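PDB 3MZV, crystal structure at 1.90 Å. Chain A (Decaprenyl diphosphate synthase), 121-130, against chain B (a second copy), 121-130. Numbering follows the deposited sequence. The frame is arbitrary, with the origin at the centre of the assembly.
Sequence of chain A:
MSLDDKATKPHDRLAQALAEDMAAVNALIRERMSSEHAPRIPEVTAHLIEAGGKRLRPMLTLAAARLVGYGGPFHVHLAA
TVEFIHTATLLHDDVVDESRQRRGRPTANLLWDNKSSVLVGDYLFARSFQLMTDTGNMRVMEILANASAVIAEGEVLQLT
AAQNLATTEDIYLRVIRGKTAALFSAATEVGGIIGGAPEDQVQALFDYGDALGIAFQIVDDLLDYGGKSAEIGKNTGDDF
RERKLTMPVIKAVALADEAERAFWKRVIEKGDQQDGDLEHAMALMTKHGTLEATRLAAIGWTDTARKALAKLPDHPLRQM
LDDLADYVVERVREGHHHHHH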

# COMPACT_ATOMS: atom_id res chain seq x y z
N GLY A 121 7.12 -0.62 1.97
CA GLY A 121 6.39 -0.37 0.73
C GLY A 121 5.16 0.49 0.98
O GLY A 121 4.90 1.44 0.21
N ASP A 122 4.41 0.17 2.05
CA ASP A 122 3.21 0.92 2.40
C ASP A 122 3.56 2.36 2.73
O ASP A 122 2.88 3.28 2.35
CB ASP A 122 2.47 0.28 3.59
CG ASP A 122 1.71 -0.98 3.22
OD1 ASP A 122 1.52 -1.23 2.02
OD2 ASP A 122 1.31 -1.69 4.16
N TYR A 123 4.64 2.55 3.46
CA TYR A 123 5.07 3.89 3.82
C TYR A 123 5.40 4.69 2.57
O TYR A 123 4.95 5.83 2.42
CB TYR A 123 6.34 3.82 4.68
CG TYR A 123 6.76 5.15 5.28
CD1 TYR A 123 6.05 5.70 6.33
CD2 TYR A 123 7.87 5.85 4.81
CE1 TYR A 123 6.44 6.90 6.93
CE2 TYR A 123 8.28 7.06 5.43
CZ TYR A 123 7.54 7.57 6.47
OH TYR A 123 7.87 8.76 7.11
N LEU A 124 6.09 4.05 1.64
CA LEU A 124 6.48 4.70 0.39
C LEU A 124 5.30 5.06 -0.51
O LEU A 124 5.22 6.19 -1.00
CB LEU A 124 7.53 3.89 -0.37
CG LEU A 124 8.87 3.72 0.37
CD1 LEU A 124 9.80 2.87 -0.47
CD2 LEU A 124 9.53 5.07 0.80
N PHE A 125 4.38 4.12 -0.70
CA PHE A 125 3.17 4.36 -1.43
C PHE A 125 2.46 5.61 -0.82
O PHE A 125 2.08 6.56 -1.55
CB PHE A 125 2.21 3.17 -1.36
CG PHE A 125 2.45 2.04 -2.35
CD1 PHE A 125 2.44 2.25 -3.72
CD2 PHE A 125 2.48 0.70 -1.90
CE1 PHE A 125 2.56 1.16 -4.65
CE2 PHE A 125 2.59 -0.39 -2.83
CZ PHE A 125 2.66 -0.14 -4.20
N ALA A 126 2.29 5.62 0.51
CA ALA A 126 1.60 6.76 1.14
C ALA A 126 2.35 8.09 0.98
O ALA A 126 1.74 9.10 0.65
CB ALA A 126 1.31 6.49 2.65
N ARG A 127 3.64 8.08 1.24
CA ARG A 127 4.43 9.29 1.03
C ARG A 127 4.39 9.77 -0.42
O ARG A 127 4.40 10.98 -0.64
CB ARG A 127 5.86 9.08 1.48
CG ARG A 127 5.99 8.92 3.00
CD ARG A 127 5.50 10.16 3.75
NE ARG A 127 5.84 10.12 5.16
CZ ARG A 127 5.18 10.75 6.12
NH1 ARG A 127 4.13 11.52 5.84
NH2 ARG A 127 5.58 10.60 7.38
N SER A 128 4.31 8.85 -1.39
CA SER A 128 4.19 9.23 -2.78
C SER A 128 2.89 9.96 -3.06
O SER A 128 2.87 10.95 -3.77
CB SER A 128 4.37 8.03 -3.70
OG SER A 128 3.17 7.32 -3.95
N PHE A 129 1.80 9.51 -2.46
CA PHE A 129 0.52 10.13 -2.68
C PHE A 129 0.53 11.50 -1.98
O PHE A 129 0.00 12.49 -2.48
CB PHE A 129 -0.64 9.16 -2.23
CG PHE A 129 -0.82 7.90 -3.14
CD1 PHE A 129 -0.10 7.69 -4.29
CD2 PHE A 129 -1.78 6.92 -2.78
CE1 PHE A 129 -0.32 6.56 -5.11
CE2 PHE A 129 -2.00 5.77 -3.60
CZ PHE A 129 -1.25 5.61 -4.76
N GLN A 130 1.14 11.58 -0.81
CA GLN A 130 1.18 12.83 -0.09
C GLN A 130 2.01 13.86 -0.87
O GLN A 130 1.65 15.05 -0.98
CB GLN A 130 1.73 12.61 1.36
CG GLN A 130 2.11 13.88 2.07
CD GLN A 130 2.88 13.66 3.39
OE1 GLN A 130 3.70 12.75 3.50
NE2 GLN A 130 2.60 14.48 4.39
N GLY B 121 -4.74 -5.50 -0.67
CA GLY B 121 -4.61 -4.29 0.12
C GLY B 121 -4.04 -3.16 -0.75
O GLY B 121 -4.48 -2.00 -0.65
N ASP B 122 -3.06 -3.47 -1.59
CA ASP B 122 -2.51 -2.39 -2.46
C ASP B 122 -3.56 -1.83 -3.46
O ASP B 122 -3.66 -0.61 -3.71
CB ASP B 122 -1.29 -2.90 -3.26
CG ASP B 122 -0.05 -3.17 -2.39
OD1 ASP B 122 0.01 -2.68 -1.28
OD2 ASP B 122 0.87 -3.86 -2.87
N TYR B 123 -4.31 -2.74 -4.06
CA TYR B 123 -5.39 -2.39 -4.96
C TYR B 123 -6.40 -1.45 -4.30
O TYR B 123 -6.77 -0.45 -4.90
CB TYR B 123 -6.13 -3.64 -5.47
CG TYR B 123 -7.09 -3.34 -6.62
CD1 TYR B 123 -6.61 -3.06 -7.90
CD2 TYR B 123 -8.47 -3.27 -6.40
CE1 TYR B 123 -7.47 -2.80 -8.96
CE2 TYR B 123 -9.34 -3.02 -7.48
CZ TYR B 123 -8.84 -2.77 -8.73
OH TYR B 123 -9.69 -2.51 -9.80
N LEU B 124 -6.83 -1.76 -3.09
CA LEU B 124 -7.81 -0.95 -2.38
C LEU B 124 -7.24 0.41 -2.00
O LEU B 124 -7.91 1.44 -2.09
CB LEU B 124 -8.28 -1.65 -1.12
CG LEU B 124 -8.88 -3.05 -1.38
CD1 LEU B 124 -9.37 -3.66 -0.10
CD2 LEU B 124 -9.98 -2.95 -2.43
N PHE B 125 -6.00 0.41 -1.54
CA PHE B 125 -5.33 1.64 -1.21
C PHE B 125 -5.28 2.57 -2.43
O PHE B 125 -5.58 3.74 -2.32
CB PHE B 125 -3.92 1.36 -0.71
CG PHE B 125 -3.27 2.59 -0.12
CD1 PHE B 125 -2.23 3.23 -0.78
CD2 PHE B 125 -3.76 3.15 1.04
CE1 PHE B 125 -1.62 4.38 -0.24
CE2 PHE B 125 -3.17 4.30 1.59
CZ PHE B 125 -2.08 4.92 0.92
N ALA B 126 -4.86 2.05 -3.56
CA ALA B 126 -4.79 2.83 -4.80
C ALA B 126 -6.16 3.36 -5.24
O ALA B 126 -6.33 4.53 -5.56
CB ALA B 126 -4.17 1.98 -5.92
N ARG B 127 -7.15 2.47 -5.27
CA ARG B 127 -8.49 2.85 -5.64
C ARG B 127 -9.04 3.93 -4.71
O ARG B 127 -9.79 4.79 -5.14
CB ARG B 127 -9.39 1.61 -5.61
CG ARG B 127 -9.05 0.61 -6.74
CD ARG B 127 -9.84 0.68 -8.04
NE ARG B 127 -9.15 1.43 -9.06
CZ ARG B 127 -8.83 1.07 -10.31
NH1 ARG B 127 -8.19 1.96 -11.03
NH2 ARG B 127 -9.14 -0.09 -10.89
N SER B 128 -8.69 3.86 -3.45
CA SER B 128 -9.18 4.84 -2.52
C SER B 128 -8.61 6.22 -2.81
O SER B 128 -9.33 7.21 -2.68
CB SER B 128 -8.94 4.42 -1.08
OG SER B 128 -7.65 4.70 -0.57
N PHE B 129 -7.32 6.31 -3.18
CA PHE B 129 -6.79 7.60 -3.58
C PHE B 129 -7.33 8.08 -4.91
O PHE B 129 -7.56 9.26 -5.07
CB PHE B 129 -5.28 7.65 -3.44
CG PHE B 129 -4.90 7.92 -2.05
CD1 PHE B 129 -4.93 6.91 -1.13
CD2 PHE B 129 -4.68 9.25 -1.61
CE1 PHE B 129 -4.66 7.15 0.19
CE2 PHE B 129 -4.40 9.49 -0.30
CZ PHE B 129 -4.40 8.42 0.61
N GLN B 130 -7.57 7.18 -5.85
CA GLN B 130 -8.18 7.54 -7.10
C GLN B 130 -9.53 8.18 -6.83
O GLN B 130 -9.84 9.26 -7.37
CB GLN B 130 -8.32 6.32 -8.00
CG GLN B 130 -8.77 6.64 -9.39
CD GLN B 130 -9.03 5.39 -10.20
OE1 GLN B 130 -9.32 4.31 -9.64
NE2 GLN B 130 -8.96 5.52 -11.51

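Two copies of one helix run side by side, their N-to-C directions 10° apart and their axes 11.6 Å apart at closest approach, so side chains rather than backbones fill the gap; no hydrogen bond crosses it. G121(B) has no side chain to offer and makes no contact, its O accepting the backbone N of F125(B) at 3.0 Å. D122(B) leaves its CA sideways, but its carboxylate turns inward: OD1 lies 3.8 Å from CE2 of F125(A) and 3.9 Å from OD1 of D122(A). The latter brings like charges together; OD2 of each aspartate is hydrogen-bonded elsewhere in the structure. Y123(B) and L124(B) lie out of reach. F125(B) points toward chain A and, with chi1 t where F125(A) is m, spans three partners: CE1 is 4.2 Å from CB of F125(A), CZ is 4.1 Å from CB of A126(A), and CE1 is 3.6 Å from CD2 of F129(A). Its ring is nearly parallel to that of F129(A), planes at 5°, but with centroids 5.5 Å apart the two are slid past each other and barely overlap. At A126(B) the F129(A) ring meets the backbone with its edge, CE2 of F129(A) lying 4.2 Å from CA of A126(B). R127(B) points away and serves its own helix, NH2 donating to OH of Y123(B) at 2.7 Å and NE to OE1 of Q130(B) at 2.9 Å. S128(B) likewise turns to its own backbone, OG donating to O of F125(B) at 2.9 Å. F129(B) closes the contact: CD2 of F129(A) sits over one face of its ring, 3.4 Å from CG of F129(B), with the ring planes inclined at 48°. The same residue thus meets itself across the pair, yet asymmetrically, for F129(A) buries more surface here than F129(B). The end of Q130(B) leads away from chain A.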